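PDB 3JTX: aminotransferase from Neisseria meningitidis Z2491, which probably transfers amino groups between amino acids and keto acids with a lysine-bound pyridoxal phosphate, as in other class I and II aminotransferases. Local coordinates for residues P96-G99 with S100-L104; W290-E293 with Q294-I297. One frame throughout, in Å; residues are numbered along the deposited sequence.

Both contacts are local, each at a turn that leads directly into a helix, yet they sit in very different places. Contact 1 is buried beside the cofactor phosphate and joins the edge strand 94-97 of the seven-stranded sheet to helix 100-111. Contact 2 lies at the surface, about 21 Å away between centres, and links helix 280-291 to helix 294-314; the two share no element. In each, a carboxylate accepts from a backbone N-H, but in opposite senses: Glu102 reaches back from the helix to the turn just after the strand, whereas Asp292 reaches forward to cap the helix and hold a histidine.

Contact 1 of 2, residues P96-G99 with S100-L104; sequences PVLG and SREAL
Glu102, in the first turn of helix 100-111, folds back over the turn just after strand 94-97 and takes the amide of Leu98. From CB its chain leaves between the backbone N and the carbonyl carbon (chi1 67°), which brings CG over the turn, 3.5 Å from Leu98 O and equally close to Gly99 O. A second bend at chi2 turns the carboxylate toward Leu98. Its OE2 accepts from Leu98 N at 2.8 Å through the anti lone pair, in a nearly straight bond (169°), while Val97 CB and Leu98 CB border the same oxygen. Arg271 of helix 261-274 forms a salt bridge to OE2, so one atom serves a backbone amide and a guanidinium. Beside this polar link, Val97 CG1 packs on Ala103 CB at 3.6 Å.

Leu98 centres an inverse gamma turn, and a water joins its O (2.7 Å) to Glu102 N. Gly99, at the N-cap position, has a positive phi (88°) that a residue without a side chain adopts readily. Ser100 N and Arg101 N then hydrogen-bond to phosphate oxygens of the pyridoxal-lysine at position 245, consistent with the phosphate site at a helix N-terminus in fold type I pyridoxal-phosphate enzymes. The buried carboxylate thus ties this turn to the helix, and the nearby Arg271 would be expected to stabilise its negative charge.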
loop_
_atom_site.group_PDB
_atom_site.type_symbol
_atom_site.label_atom_id
_atom_site.label_comp_id
_atom_site.label_asym_id
_atom_site.label_seq_id
_atom_site.Cartn_x
_atom_site.Cartn_y
_atom_site.Cartn_z
ATOM N N PRO A 96 -10.818 6.451 -0.349
ATOM C CA PRO A 96 -10.474 5.383 0.592
ATOM C C PRO A 96 -8.971 5.089 0.619
ATOM O O PRO A 96 -8.269 5.229 -0.405
ATOM C CB PRO A 96 -11.253 4.180 0.052
ATOM C CG PRO A 96 -11.459 4.465 -1.394
ATOM C CD PRO A 96 -11.399 5.943 -1.604
ATOM N N VAL A 97 -8.476 4.649 1.773
ATOM C CA VAL A 97 -7.060 4.320 1.918
ATOM C C VAL A 97 -6.893 2.998 2.673
ATOM O O VAL A 97 -7.769 2.593 3.427
ATOM C CB VAL A 97 -6.298 5.442 2.647
ATOM C CG1 VAL A 97 -6.348 6.757 1.835
ATOM C CG2 VAL A 97 -6.851 5.654 4.068
ATOM N N LEU A 98 -5.762 2.332 2.472
ATOM C CA LEU A 98 -5.542 0.984 3.011
ATOM C C LEU A 98 -4.902 1.078 4.403
ATOM O O LEU A 98 -3.767 0.613 4.624
ATOM C CB LEU A 98 -4.685 0.145 2.048
ATOM C CG LEU A 98 -5.152 0.192 0.572
ATOM C CD1 LEU A 98 -4.321 -0.762 -0.301
ATOM C CD2 LEU A 98 -6.663 -0.134 0.455
ATOM N N GLY A 99 -5.639 1.708 5.311
ATOM C CA GLY A 99 -5.104 2.132 6.603
ATOM C C GLY A 99 -4.493 3.512 6.494
ATOM O O GLY A 99 -3.999 3.903 5.423
ATOM N N SER A 100 -4.526 4.276 7.589
ATOM C CA SER A 100 -3.978 5.631 7.550
ATOM C C SER A 100 -2.455 5.628 7.371
ATOM O O SER A 100 -1.903 6.596 6.841
ATOM C CB SER A 100 -4.380 6.445 8.794
ATOM O OG SER A 100 -3.788 5.935 9.977
ATOM N N ARG A 101 -1.759 4.569 7.803
ATOM C CA ARG A 101 -0.287 4.555 7.678
ATOM C C ARG A 101 0.186 4.800 6.237
ATOM O O ARG A 101 0.933 5.751 5.978
ATOM C CB ARG A 101 0.303 3.236 8.189
ATOM C CG ARG A 101 1.829 3.150 8.020
ATOM C CD ARG A 101 2.430 1.958 8.766
ATOM N NE ARG A 101 2.246 2.168 10.194
ATOM C CZ ARG A 101 3.215 2.215 11.101
ATOM N NH1 ARG A 101 4.492 1.988 10.783
ATOM N NH2 ARG A 101 2.885 2.471 12.360
ATOM N N GLU A 102 -0.250 3.955 5.293
ATOM C CA GLU A 102 0.178 4.105 3.902
ATOM C C GLU A 102 -0.227 5.468 3.343
ATOM O O GLU A 102 0.499 6.056 2.542
ATOM C CB GLU A 102 -0.328 2.949 3.009
ATOM C CG GLU A 102 -1.837 2.886 2.806
ATOM C CD GLU A 102 -2.369 3.673 1.589
ATOM O OE1 GLU A 102 -1.611 4.418 0.937
ATOM O OE2 GLU A 102 -3.575 3.537 1.287
ATOM N N ALA A 103 -1.385 5.952 3.775
ATOM C CA ALA A 103 -1.961 7.207 3.314
ATOM C C ALA A 103 -1.121 8.397 3.763
ATOM O O ALA A 103 -0.776 9.246 2.964
ATOM C CB ALA A 103 -3.402 7.343 3.846
ATOM N N LEU A 104 -0.768 8.427 5.045
ATOM C CA LEU A 104 0.039 9.511 5.589
ATOM C C LEU A 104 1.427 9.494 4.944
ATOM O O LEU A 104 1.953 10.544 4.549
ATOM C CB LEU A 104 0.183 9.356 7.110
ATOM C CG LEU A 104 -1.039 9.631 7.978
ATOM C CD1 LEU A 104 -0.930 8.905 9.334
ATOM C CD2 LEU A 104 -1.260 11.145 8.173
HETATM O O HOH W 1 -1.320 1.112 5.645
#

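Contact 2 of 2, residues W290-E293 with Q294-I297; sequences WDDE and QHVI
Asp292 caps the start of helix 294-314 and its carboxylate also grips the imidazole of His295, combining a side-chain N-terminal capping bond (to His295 N, three residues on) with a His-carboxylate hydrogen bond. The carboxylate and the ring lie nearly coplanar, 14° apart, although the two side chains cross at a slant. With CG anti to the backbone N (chi1 -176°), Asp292 swings its OD2 under the helix end. There OD2 takes two donors: His295 N at 3.1 Å, met on the syn side but 30° out of the carboxylate plane, and His295 ND1 at 2.7 Å, through the anti lone pair and in the ring plane. NE2 is hydrogen-bonded to Ser247 OG, and this bond with that of ND1 fixes the rotation of the imidazole, while Val47 of helix 46-54 packs against both residues.

Val296 CG2 lies 3.5 Å above one face of that ring, offset toward the rim. Val296 also runs side by side with Glu293, the two pointing the same way, and Glu293 OE1 comes within 3.8 Å of Val296 CB. The other oxygen, OE2, forms a salt bridge with Arg246, next to the cofactor-bearing position 245, so the helix junction is tied to that loop. Glu293 O closes the first helical turn, accepting from Ile297 N at 2.8 Å.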
loop_
_atom_site.group_PDB
_atom_site.type_symbol
_atom_site.label_atom_id
_atom_site.label_comp_id
_atom_site.label_asym_id
_atom_site.label_seq_id
_atom_site.Cartn_x
_atom_site.Cartn_y
_atom_site.Cartn_z
ATOM N N TRP A 290 -18.681 1.588 8.546
ATOM C CA TRP A 290 -19.024 3.000 8.639
ATOM C C TRP A 290 -20.525 3.223 8.825
ATOM O O TRP A 290 -20.916 4.177 9.497
ATOM C CB TRP A 290 -18.502 3.801 7.435
ATOM C CG TRP A 290 -16.991 3.926 7.358
ATOM C CD1 TRP A 290 -16.182 3.387 6.413
ATOM C CD2 TRP A 290 -16.124 4.618 8.275
ATOM N NE1 TRP A 290 -14.869 3.700 6.670
ATOM C CE2 TRP A 290 -14.807 4.454 7.807
ATOM C CE3 TRP A 290 -16.335 5.351 9.443
ATOM C CZ2 TRP A 290 -13.705 4.993 8.462
ATOM C CZ3 TRP A 290 -15.228 5.900 10.092
ATOM C CH2 TRP A 290 -13.932 5.720 9.591
ATOM N N ASP A 291 -21.354 2.351 8.246
ATOM C CA ASP A 291 -22.812 2.443 8.356
ATOM C C ASP A 291 -23.353 2.082 9.744
ATOM O O ASP A 291 -24.439 2.517 10.103
ATOM C CB ASP A 291 -23.513 1.519 7.324
ATOM C CG ASP A 291 -23.560 2.105 5.921
ATOM O OD1 ASP A 291 -23.223 3.292 5.710
ATOM O OD2 ASP A 291 -23.943 1.367 4.999
ATOM N N ASP A 292 -22.638 1.258 10.498
ATOM C CA ASP A 292 -23.121 0.789 11.796
ATOM C C ASP A 292 -22.491 1.550 12.955
ATOM O O ASP A 292 -21.272 1.737 12.995
ATOM C CB ASP A 292 -22.806 -0.682 11.984
ATOM C CG ASP A 292 -23.371 -1.227 13.274
ATOM O OD1 ASP A 292 -24.598 -1.190 13.412
ATOM O OD2 ASP A 292 -22.600 -1.659 14.159
ATOM N N GLU A 293 -23.317 1.967 13.911
ATOM C CA GLU A 293 -22.810 2.592 15.124
ATOM C C GLU A 293 -22.931 1.717 16.372
ATOM O O GLU A 293 -22.265 2.004 17.368
ATOM C CB GLU A 293 -23.470 3.945 15.370
ATOM C CG GLU A 293 -23.156 4.995 14.327
ATOM C CD GLU A 293 -21.664 5.311 14.175
ATOM O OE1 GLU A 293 -20.914 5.321 15.174
ATOM O OE2 GLU A 293 -21.245 5.574 13.031
ATOM N N GLN A 294 -23.751 0.659 16.341
ATOM C CA GLN A 294 -23.946 -0.126 17.559
ATOM C C GLN A 294 -22.628 -0.697 18.048
ATOM O O GLN A 294 -22.308 -0.611 19.235
ATOM C CB GLN A 294 -24.986 -1.241 17.388
ATOM C CG GLN A 294 -25.415 -1.873 18.717
ATOM C CD GLN A 294 -25.971 -0.838 19.714
ATOM O OE1 GLN A 294 -26.926 -0.117 19.403
ATOM N NE2 GLN A 294 -25.349 -0.746 20.903
ATOM N N HIS A 295 -21.839 -1.262 17.136
ATOM C CA HIS A 295 -20.568 -1.846 17.547
ATOM C C HIS A 295 -19.617 -0.778 18.083
ATOM O O HIS A 295 -18.766 -1.071 18.925
ATOM C CB HIS A 295 -19.940 -2.668 16.422
ATOM C CG HIS A 295 -19.241 -1.859 15.372
ATOM N ND1 HIS A 295 -19.902 -1.309 14.297
ATOM C CD2 HIS A 295 -17.932 -1.543 15.214
ATOM C CE1 HIS A 295 -19.033 -0.666 13.530
ATOM N NE2 HIS A 295 -17.829 -0.799 14.062
ATOM N N VAL A 296 -19.766 0.465 17.610
ATOM C CA VAL A 296 -18.888 1.551 18.039
ATOM C C VAL A 296 -19.296 2.017 19.437
ATOM O O VAL A 296 -18.430 2.256 20.296
ATOM C CB VAL A 296 -18.893 2.723 17.051
ATOM C CG1 VAL A 296 -17.913 3.778 17.502
ATOM C CG2 VAL A 296 -18.527 2.244 15.631
ATOM N N ILE A 297 -20.610 2.130 19.663
ATOM C CA ILE A 297 -21.150 2.441 20.982
ATOM C C ILE A 297 -20.693 1.392 22.013
ATOM O O ILE A 297 -20.217 1.745 23.086
ATOM C CB ILE A 297 -22.688 2.537 20.954
ATOM C CG1 ILE A 297 -23.128 3.773 20.137
ATOM C CG2 ILE A 297 -23.252 2.562 22.401
ATOM C CD1 ILE A 297 -24.570 3.688 19.558
#